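Side-chain contact in protein LigF (Sphingobium sp. SYK-6, PDB 4XT0), which cleaves beta-aryl ether bonds in lignin as a glutathione-dependent beta-etherase of the glutathione S-transferase superfamily: residues Q185-D190 with L195-N200. Residues are numbered along the deposited sequence; the frame is centred on the assembly and turned at random.
Sequences QDYLVD and LADICN
Asp197 reaches out from the first turn of helix 195-204 and takes hold of the loop at Leu188, whose backbone N donates to Asp197 OD1 over 2.8 Å. The bond is nearly straight, 164° at the hydrogen, and arrives on the syn side of the carboxylate, slightly out of its plane. The other oxygen works through a water, which accepts from Val189 N and bridges to Asp197 OD2 at 2.6 Å, giving two successive loop amides a carboxylate oxygen each, the second at one remove. Tyr187 runs across the acid at about a right angle; its CD1 edge lies 3.6 Å from Asp197 OD1, with the ring and carboxylate planes 75° apart. With CG beside its own backbone N (chi1 -56°), Asp197 can also turn OD2 back to Ser194 N, while Ser194 OG bonds Ala196 N: this is the Ser-x-x-Asp N-capping box of the GST C-terminal domain. Trp229 NE1, from helix 224-235, adds another bond to OD1. Replacing the acid by alanine is likely to leave Leu188 N, Ser194 N and Trp229 NE1 without their buried acceptor and the water without its link to the helix. Leu188 slides past the acid in the opposite direction: CB packs on Ala196 CB at 4.2 Å, and CD1 reaches Asn200 ND2 at 3.4 Å. That amide is pinned by a nearly straight bond from ND2 to Ala196 O (2.9 Å); Asn200 N also bonds this same oxygen, from the opposite face of its plane. Val189 CG2 meets Ala196 CB too, and Trp102 of helix 93-121 also packs against this alanine.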
ATOM      1  N   GLN A 185      -7.849  -2.108 -23.594  1.00 37.14           N
ATOM      2  CA  GLN A 185      -7.954  -3.543 -23.345  1.00 29.80           C
ATOM      3  C   GLN A 185      -9.076  -3.810 -22.345  1.00 30.79           C
ATOM      4  O   GLN A 185      -9.533  -2.881 -21.682  1.00 31.65           O
ATOM      5  CB  GLN A 185      -6.610  -4.113 -22.840  1.00 32.78           C
ATOM      6  CG  GLN A 185      -6.078  -3.492 -21.555  1.00 29.85           C
ATOM      7  CD  GLN A 185      -4.656  -3.946 -21.227  1.00 33.58           C
ATOM      8  OE1 GLN A 185      -3.755  -3.837 -22.053  1.00 39.19           O
ATOM      9  NE2 GLN A 185      -4.454  -4.443 -20.008  1.00 26.18           N
ATOM     10  N   ASP A 186      -9.513  -5.067 -22.244  1.00 30.27           N
ATOM     11  CA  ASP A 186     -10.720  -5.423 -21.491  1.00 24.93           C
ATOM     12  C   ASP A 186     -10.512  -5.438 -19.980  1.00 25.96           C
ATOM     13  O   ASP A 186     -11.441  -5.170 -19.223  1.00 31.45           O
ATOM     14  CB  ASP A 186     -11.255  -6.794 -21.919  1.00 27.76           C
ATOM     15  CG  ASP A 186     -11.979  -6.763 -23.268  1.00 45.59           C
ATOM     16  OD1 ASP A 186     -12.232  -5.661 -23.806  1.00 38.74           O
ATOM     17  OD2 ASP A 186     -12.293  -7.861 -23.784  1.00 46.10           O
ATOM     18  N   TYR A 187      -9.304  -5.765 -19.543  1.00 23.19           N
ATOM     19  CA  TYR A 187      -9.023  -5.873 -18.113  1.00 22.52           C
ATOM     20  C   TYR A 187      -7.696  -5.205 -17.805  1.00 24.54           C
ATOM     21  O   TYR A 187      -6.911  -4.946 -18.712  1.00 21.92           O
ATOM     22  CB  TYR A 187      -9.013  -7.345 -17.670  1.00 22.33           C
ATOM     23  CG  TYR A 187     -10.365  -8.038 -17.794  1.00 28.11           C
ATOM     24  CD1 TYR A 187     -11.374  -7.796 -16.869  1.00 24.24           C
ATOM     25  CD2 TYR A 187     -10.622  -8.943 -18.818  1.00 28.16           C
ATOM     26  CE1 TYR A 187     -12.599  -8.421 -16.962  1.00 29.80           C
ATOM     27  CE2 TYR A 187     -11.866  -9.580 -18.920  1.00 35.82           C
ATOM     28  CZ  TYR A 187     -12.845  -9.314 -17.982  1.00 41.33           C
ATOM     29  OH  TYR A 187     -14.083  -9.926 -18.053  1.00 55.41           O
ATOM     30  N   LEU A 188      -7.418  -4.942 -16.529  1.00 22.99           N
ATOM     31  CA  LEU A 188      -6.263  -4.105 -16.206  1.00 18.23           C
ATOM     32  C   LEU A 188      -4.924  -4.765 -16.600  1.00 25.54           C
ATOM     33  O   LEU A 188      -4.026  -4.078 -17.085  1.00 25.12           O
ATOM     34  CB  LEU A 188      -6.280  -3.725 -14.724  1.00 15.60           C
ATOM     35  CG  LEU A 188      -7.419  -2.744 -14.412  1.00 18.80           C
ATOM     36  CD1 LEU A 188      -7.612  -2.555 -12.912  1.00 20.19           C
ATOM     37  CD2 LEU A 188      -7.194  -1.398 -15.103  1.00 20.28           C
ATOM     38  N   VAL A 189      -4.807  -6.083 -16.426  1.00 17.76           N
ATOM     39  CA  VAL A 189      -3.628  -6.838 -16.912  1.00 15.26           C
ATOM     40  C   VAL A 189      -4.065  -7.676 -18.113  1.00 19.42           C
ATOM     41  O   VAL A 189      -5.117  -8.320 -18.064  1.00 20.95           O
ATOM     42  CB  VAL A 189      -3.036  -7.754 -15.804  1.00 17.12           C
ATOM     43  CG1 VAL A 189      -1.707  -8.408 -16.259  1.00 14.84           C
ATOM     44  CG2 VAL A 189      -2.842  -6.948 -14.499  1.00 19.32           C
ATOM     45  N   ASP A 190      -3.271  -7.691 -19.181  1.00 20.28           N
ATOM     46  CA  ASP A 190      -3.776  -8.190 -20.462  1.00 27.94           C
ATOM     47  C   ASP A 190      -3.885  -9.717 -20.517  1.00 24.91           C
ATOM     48  O   ASP A 190      -4.335 -10.269 -21.512  1.00 24.40           O
ATOM     49  CB  ASP A 190      -2.927  -7.667 -21.646  1.00 32.00           C
ATOM     50  CG  ASP A 190      -1.438  -8.055 -21.568  1.00 36.28           C
ATOM     51  OD1 ASP A 190      -1.060  -8.986 -20.823  1.00 28.97           O
ATOM     52  OD2 ASP A 190      -0.644  -7.435 -22.316  1.00 40.50           O
ATOM     53  N   LEU A 195      -7.202 -10.229  -9.643  1.00 12.96           N
ATOM     54  CA  LEU A 195      -7.327  -9.435  -8.417  1.00 15.78           C
ATOM     55  C   LEU A 195      -7.157  -7.924  -8.686  1.00 20.39           C
ATOM     56  O   LEU A 195      -7.731  -7.115  -7.967  1.00 16.82           O
ATOM     57  CB  LEU A 195      -6.299  -9.883  -7.363  1.00 13.34           C
ATOM     58  CG  LEU A 195      -6.402 -11.323  -6.840  1.00 17.84           C
ATOM     59  CD1 LEU A 195      -5.377 -11.541  -5.727  1.00 14.93           C
ATOM     60  CD2 LEU A 195      -7.824 -11.655  -6.370  1.00 17.33           C
ATOM     61  N   ALA A 196      -6.382  -7.551  -9.709  1.00 14.78           N
ATOM     62  CA  ALA A 196      -6.284  -6.129 -10.088  1.00 20.06           C
ATOM     63  C   ALA A 196      -7.650  -5.546 -10.402  1.00 17.97           C
ATOM     64  O   ALA A 196      -7.995  -4.452  -9.921  1.00 16.91           O
ATOM     65  CB  ALA A 196      -5.364  -5.933 -11.300  1.00 14.06           C
ATOM     66  N   ASP A 197      -8.410  -6.247 -11.245  1.00 12.47           N
ATOM     67  CA  ASP A 197      -9.749  -5.777 -11.598  1.00 17.57           C
ATOM     68  C   ASP A 197     -10.656  -5.726 -10.374  1.00 18.36           C
ATOM     69  O   ASP A 197     -11.357  -4.738 -10.160  1.00 18.09           O
ATOM     70  CB  ASP A 197     -10.357  -6.657 -12.698  1.00 18.10           C
ATOM     71  CG  ASP A 197      -9.465  -6.718 -13.928  1.00 23.94           C
ATOM     72  OD1 ASP A 197      -9.428  -5.716 -14.693  1.00 22.40           O
ATOM     73  OD2 ASP A 197      -8.772  -7.748 -14.111  1.00 19.35           O
ATOM     74  N   ILE A 198     -10.619  -6.776  -9.557  1.00 19.45           N
ATOM     75  CA  ILE A 198     -11.478  -6.861  -8.374  1.00 19.83           C
ATOM     76  C   ILE A 198     -11.193  -5.713  -7.381  1.00 16.20           C
ATOM     77  O   ILE A 198     -12.114  -5.025  -6.922  1.00 21.84           O
ATOM     78  CB  ILE A 198     -11.303  -8.242  -7.667  1.00 19.46           C
ATOM     79  CG1 ILE A 198     -12.017  -9.342  -8.453  1.00 21.67           C
ATOM     80  CG2 ILE A 198     -11.825  -8.202  -6.237  1.00 19.16           C
ATOM     81  CD1 ILE A 198     -11.648 -10.761  -7.959  1.00 19.88           C
ATOM     82  N   CYS A 199      -9.918  -5.480  -7.085  1.00 15.08           N
ATOM     83  CA  CYS A 199      -9.554  -4.456  -6.102  1.00 16.09           C
ATOM     84  C   CYS A 199      -9.928  -3.059  -6.597  1.00 17.06           C
ATOM     85  O   CYS A 199     -10.379  -2.217  -5.815  1.00 19.96           O
ATOM     86  CB  CYS A 199      -8.058  -4.526  -5.773  1.00 18.42           C
ATOM     87  SG  CYS A 199      -7.552  -6.042  -4.858  1.00 22.12           S
ATOM     88  N   ASN A 200      -9.750  -2.809  -7.891  1.00 17.17           N
ATOM     89  CA  ASN A 200     -10.104  -1.516  -8.446  1.00 19.24           C
ATOM     90  C   ASN A 200     -11.614  -1.361  -8.592  1.00 20.14           C
ATOM     91  O   ASN A 200     -12.154  -0.264  -8.382  1.00 19.85           O
ATOM     92  CB  ASN A 200      -9.413  -1.304  -9.798  1.00 20.36           C
ATOM     93  CG  ASN A 200      -7.997  -0.822  -9.647  1.00 23.05           C
ATOM     94  OD1 ASN A 200      -7.755   0.378  -9.513  1.00 26.74           O
ATOM     95  ND2 ASN A 200      -7.045  -1.754  -9.651  1.00 17.56           N
TER
HETATM   96  O   HOH W   1      -6.269  -7.909 -14.789  1.00 14.99           O